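Long-range contact in putative poly(3-hydroxybutyrate) depolymerase LpqC (Bordetella parapertussis 12822, PDB 3D0K), which is a putative poly(3-hydroxybutyrate) depolymerase, probably a serine hydrolase that cleaves ester bonds of the polyester: residues Pro55-His61 with Leu84-Phe90. Numbering follows the deposited sequence.
Sequences PVVVVQH and LIVAPTF
Strands 56-60 and 84-89 run parallel in the central sheet, their axes 4.7 Å apart at closest and crossed at -28°, with V56 opposite L84, V57 opposite I85 and V58 opposite V86. Four backbone hydrogen bonds make the ladder: L84 N to P55 O (3.0 Å), V57 N to L84 O (2.8 Å), V86 N to V57 O (2.9 Å) and V59 N to V86 O (2.8 Å). P88 has no amide hydrogen to give V59 O, so the ladder stops there and a buried water fills the opening: it donates to V59 O (2.7 Å) and P88 O (2.9 Å) and accepts from H61 N (2.9 Å). A87 CA also lies 3.3 Å from V59 O, a CA-H...O contact. Farther on, H61 (chi1 p) turns its imidazole across so that NE2 accepts from F90 N (3.0 Å), a side chain replacing the backbone pairing. T89 OG1 donates to A87 O (2.7 Å). V56, V58, L84 and V86 share one face, where V56 CG1 meets V86 CG2 at 4.2 Å and V58 CG1 meets the P88 ring at CD (3.8 Å); on the other, V57 CB touches I85 CD1 (3.9 Å) and V59 CG2 touches I85 CG2 (4.1 Å). All five valines, V56 to V59 and V86, adopt t. Helices 67-73 and 75-81 lie in the connection, a beta-alpha-beta crossover consistent with an alpha/beta-hydrolase fold. Strand 142-147 pairs with the far edge of 56-60, and antiparallel strand 40-46 flanks 84-89; helix 122-133 covers V58 and V86, while helix 273-286 packs on V57.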
ATOM      1  N   PRO A  55      10.305  10.494   9.344  1.00 20.80           N
ATOM      2  CA  PRO A  55       9.528   9.796   8.311  1.00 19.99           C
ATOM      3  C   PRO A  55       7.965   9.856   8.436  1.00 20.06           C
ATOM      4  O   PRO A  55       7.399   9.995   9.537  1.00 19.12           O
ATOM      5  CB  PRO A  55       9.984   8.334   8.476  1.00 21.74           C
ATOM      6  CG  PRO A  55      11.377   8.449   9.052  1.00 20.82           C
ATOM      7  CD  PRO A  55      11.234   9.592  10.044  1.00 21.90           C
ATOM      8  N   VAL A  56       7.293   9.714   7.290  1.00 18.36           N
ATOM      9  CA  VAL A  56       5.835   9.582   7.239  1.00 18.11           C
ATOM     10  C   VAL A  56       5.577   8.206   6.722  1.00 17.01           C
ATOM     11  O   VAL A  56       6.199   7.817   5.760  1.00 18.27           O
ATOM     12  CB  VAL A  56       5.243  10.566   6.251  1.00 17.53           C
ATOM     13  CG1 VAL A  56       3.708  10.316   6.082  1.00 18.30           C
ATOM     14  CG2 VAL A  56       5.609  12.003   6.739  1.00 19.93           C
ATOM     15  N   VAL A  57       4.752   7.442   7.425  1.00 16.88           N
ATOM     16  CA  VAL A  57       4.379   6.110   6.940  1.00 16.11           C
ATOM     17  C   VAL A  57       2.908   6.126   6.494  1.00 16.80           C
ATOM     18  O   VAL A  57       2.025   6.452   7.258  1.00 17.97           O
ATOM     19  CB  VAL A  57       4.618   5.039   8.027  1.00 16.63           C
ATOM     20  CG1 VAL A  57       4.267   3.666   7.413  1.00 14.85           C
ATOM     21  CG2 VAL A  57       6.107   5.141   8.543  1.00 17.70           C
ATOM     22  N   VAL A  58       2.655   5.813   5.225  1.00 16.69           N
ATOM     23  CA  VAL A  58       1.274   5.729   4.709  1.00 16.52           C
ATOM     24  C   VAL A  58       0.907   4.235   4.901  1.00 17.19           C
ATOM     25  O   VAL A  58       1.645   3.371   4.465  1.00 16.98           O
ATOM     26  CB  VAL A  58       1.193   6.153   3.260  1.00 15.38           C
ATOM     27  CG1 VAL A  58      -0.230   6.000   2.699  1.00 15.36           C
ATOM     28  CG2 VAL A  58       1.661   7.664   3.089  1.00 17.48           C
ATOM     29  N   VAL A  59      -0.203   3.956   5.567  1.00 16.22           N
ATOM     30  CA  VAL A  59      -0.593   2.559   5.853  1.00 16.38           C
ATOM     31  C   VAL A  59      -1.916   2.269   5.175  1.00 17.19           C
ATOM     32  O   VAL A  59      -2.908   2.965   5.452  1.00 17.16           O
ATOM     33  CB  VAL A  59      -0.705   2.361   7.387  1.00 18.21           C
ATOM     34  CG1 VAL A  59      -1.272   1.021   7.716  1.00 20.15           C
ATOM     35  CG2 VAL A  59       0.653   2.570   8.057  1.00 17.24           C
ATOM     36  N   GLN A  60      -1.979   1.242   4.320  1.00 17.35           N
ATOM     37  CA  GLN A  60      -3.257   0.900   3.675  1.00 15.74           C
ATOM     38  C   GLN A  60      -3.915  -0.365   4.236  1.00 16.23           C
ATOM     39  O   GLN A  60      -3.289  -1.408   4.231  1.00 14.74           O
ATOM     40  CB  GLN A  60      -3.104   0.766   2.181  1.00 17.77           C
ATOM     41  CG  GLN A  60      -2.703   2.079   1.477  1.00 17.56           C
ATOM     42  CD  GLN A  60      -3.810   3.130   1.599  1.00 20.39           C
ATOM     43  OE1 GLN A  60      -5.017   2.790   1.761  1.00 25.65           O
ATOM     44  NE2 GLN A  60      -3.429   4.392   1.500  1.00 20.52           N
ATOM     45  N   HIS A  61      -5.161  -0.219   4.676  1.00 15.75           N
ATOM     46  CA  HIS A  61      -5.957  -1.271   5.377  1.00 17.12           C
ATOM     47  C   HIS A  61      -6.290  -2.415   4.427  1.00 17.85           C
ATOM     48  O   HIS A  61      -6.179  -2.272   3.212  1.00 17.95           O
ATOM     49  CB  HIS A  61      -7.254  -0.642   5.955  1.00 18.16           C
ATOM     50  CG  HIS A  61      -8.095   0.118   4.943  1.00 15.57           C
ATOM     51  ND1 HIS A  61      -8.606  -0.455   3.796  1.00 18.75           N
ATOM     52  CD2 HIS A  61      -8.510   1.417   4.923  1.00 18.25           C
ATOM     53  CE1 HIS A  61      -9.293   0.448   3.115  1.00 16.69           C
ATOM     54  NE2 HIS A  61      -9.268   1.582   3.796  1.00 18.64           N
ATOM     55  N   LEU A  84       5.248   9.803  11.587  1.00 17.98           N
ATOM     56  CA  LEU A  84       3.873  10.261  11.417  1.00 17.18           C
ATOM     57  C   LEU A  84       3.079   9.174  10.660  1.00 17.30           C
ATOM     58  O   LEU A  84       3.448   8.783   9.567  1.00 18.46           O
ATOM     59  CB  LEU A  84       3.872  11.554  10.621  1.00 18.65           C
ATOM     60  CG  LEU A  84       2.468  12.135  10.342  1.00 17.57           C
ATOM     61  CD1 LEU A  84       1.806  12.588  11.666  1.00 20.30           C
ATOM     62  CD2 LEU A  84       2.612  13.307   9.313  1.00 18.92           C
ATOM     63  N   ILE A  85       2.028   8.649  11.267  1.00 16.39           N
ATOM     64  CA  ILE A  85       1.244   7.581  10.623  1.00 17.12           C
ATOM     65  C   ILE A  85       0.007   8.125   9.946  1.00 16.35           C
ATOM     66  O   ILE A  85      -0.765   8.846  10.584  1.00 17.81           O
ATOM     67  CB  ILE A  85       0.803   6.501  11.675  1.00 15.45           C
ATOM     68  CG1 ILE A  85       2.028   5.967  12.446  1.00 16.12           C
ATOM     69  CG2 ILE A  85       0.016   5.332  10.957  1.00 17.95           C
ATOM     70  CD1 ILE A  85       3.218   5.431  11.598  1.00 14.79           C
ATOM     71  N   VAL A  86      -0.177   7.820   8.650  1.00 17.01           N
ATOM     72  CA  VAL A  86      -1.355   8.272   7.920  1.00 17.35           C
ATOM     73  C   VAL A  86      -1.971   7.066   7.247  1.00 18.02           C
ATOM     74  O   VAL A  86      -1.321   6.432   6.377  1.00 18.76           O
ATOM     75  CB  VAL A  86      -0.969   9.286   6.804  1.00 17.28           C
ATOM     76  CG1 VAL A  86      -2.165   9.671   5.977  1.00 17.27           C
ATOM     77  CG2 VAL A  86      -0.308  10.562   7.427  1.00 19.43           C
ATOM     78  N   ALA A  87      -3.218   6.778   7.621  1.00 17.25           N
ATOM     79  CA  ALA A  87      -3.952   5.662   7.051  1.00 17.59           C
ATOM     80  C   ALA A  87      -5.163   6.169   6.233  1.00 18.65           C
ATOM     81  O   ALA A  87      -6.257   6.372   6.807  1.00 17.99           O
ATOM     82  CB  ALA A  87      -4.356   4.703   8.137  1.00 16.77           C
ATOM     83  N   PRO A  88      -4.959   6.390   4.911  1.00 18.78           N
ATOM     84  CA  PRO A  88      -6.080   6.771   4.049  1.00 18.81           C
ATOM     85  C   PRO A  88      -7.091   5.628   4.070  1.00 19.04           C
ATOM     86  O   PRO A  88      -6.753   4.497   3.700  1.00 18.76           O
ATOM     87  CB  PRO A  88      -5.440   6.926   2.655  1.00 18.94           C
ATOM     88  CG  PRO A  88      -3.923   7.157   2.948  1.00 18.69           C
ATOM     89  CD  PRO A  88      -3.691   6.266   4.150  1.00 18.41           C
ATOM     90  N   THR A  89      -8.333   5.956   4.448  1.00 17.79           N
ATOM     91  CA  THR A  89      -9.345   4.964   4.775  1.00 17.95           C
ATOM     92  C   THR A  89     -10.559   5.093   3.860  1.00 18.18           C
ATOM     93  O   THR A  89     -11.204   6.133   3.843  1.00 17.45           O
ATOM     94  CB  THR A  89      -9.763   5.140   6.228  1.00 16.88           C
ATOM     95  OG1 THR A  89      -8.580   5.050   7.034  1.00 18.87           O
ATOM     96  CG2 THR A  89     -10.730   4.068   6.629  1.00 17.96           C
ATOM     97  N   PHE A  90     -10.881   4.004   3.147  1.00 19.56           N
ATOM     98  CA  PHE A  90     -11.914   4.046   2.075  1.00 19.17           C
ATOM     99  C   PHE A  90     -13.056   3.147   2.496  1.00 20.28           C
ATOM    100  O   PHE A  90     -12.926   1.925   2.493  1.00 20.39           O
ATOM    101  CB  PHE A  90     -11.288   3.607   0.716  1.00 19.91           C
ATOM    102  CG  PHE A  90     -10.160   4.501   0.270  1.00 17.57           C
ATOM    103  CD1 PHE A  90     -10.417   5.673  -0.416  1.00 19.68           C
ATOM    104  CD2 PHE A  90      -8.827   4.201   0.618  1.00 15.26           C
ATOM    105  CE1 PHE A  90      -9.385   6.501  -0.795  1.00 17.17           C
ATOM    106  CE2 PHE A  90      -7.790   5.003   0.250  1.00 20.10           C
ATOM    107  CZ  PHE A  90      -8.062   6.186  -0.434  1.00 15.87           C
TER
HETATM  108  O   HOH W   1      -5.595   2.567   5.484  1.00 17.32           O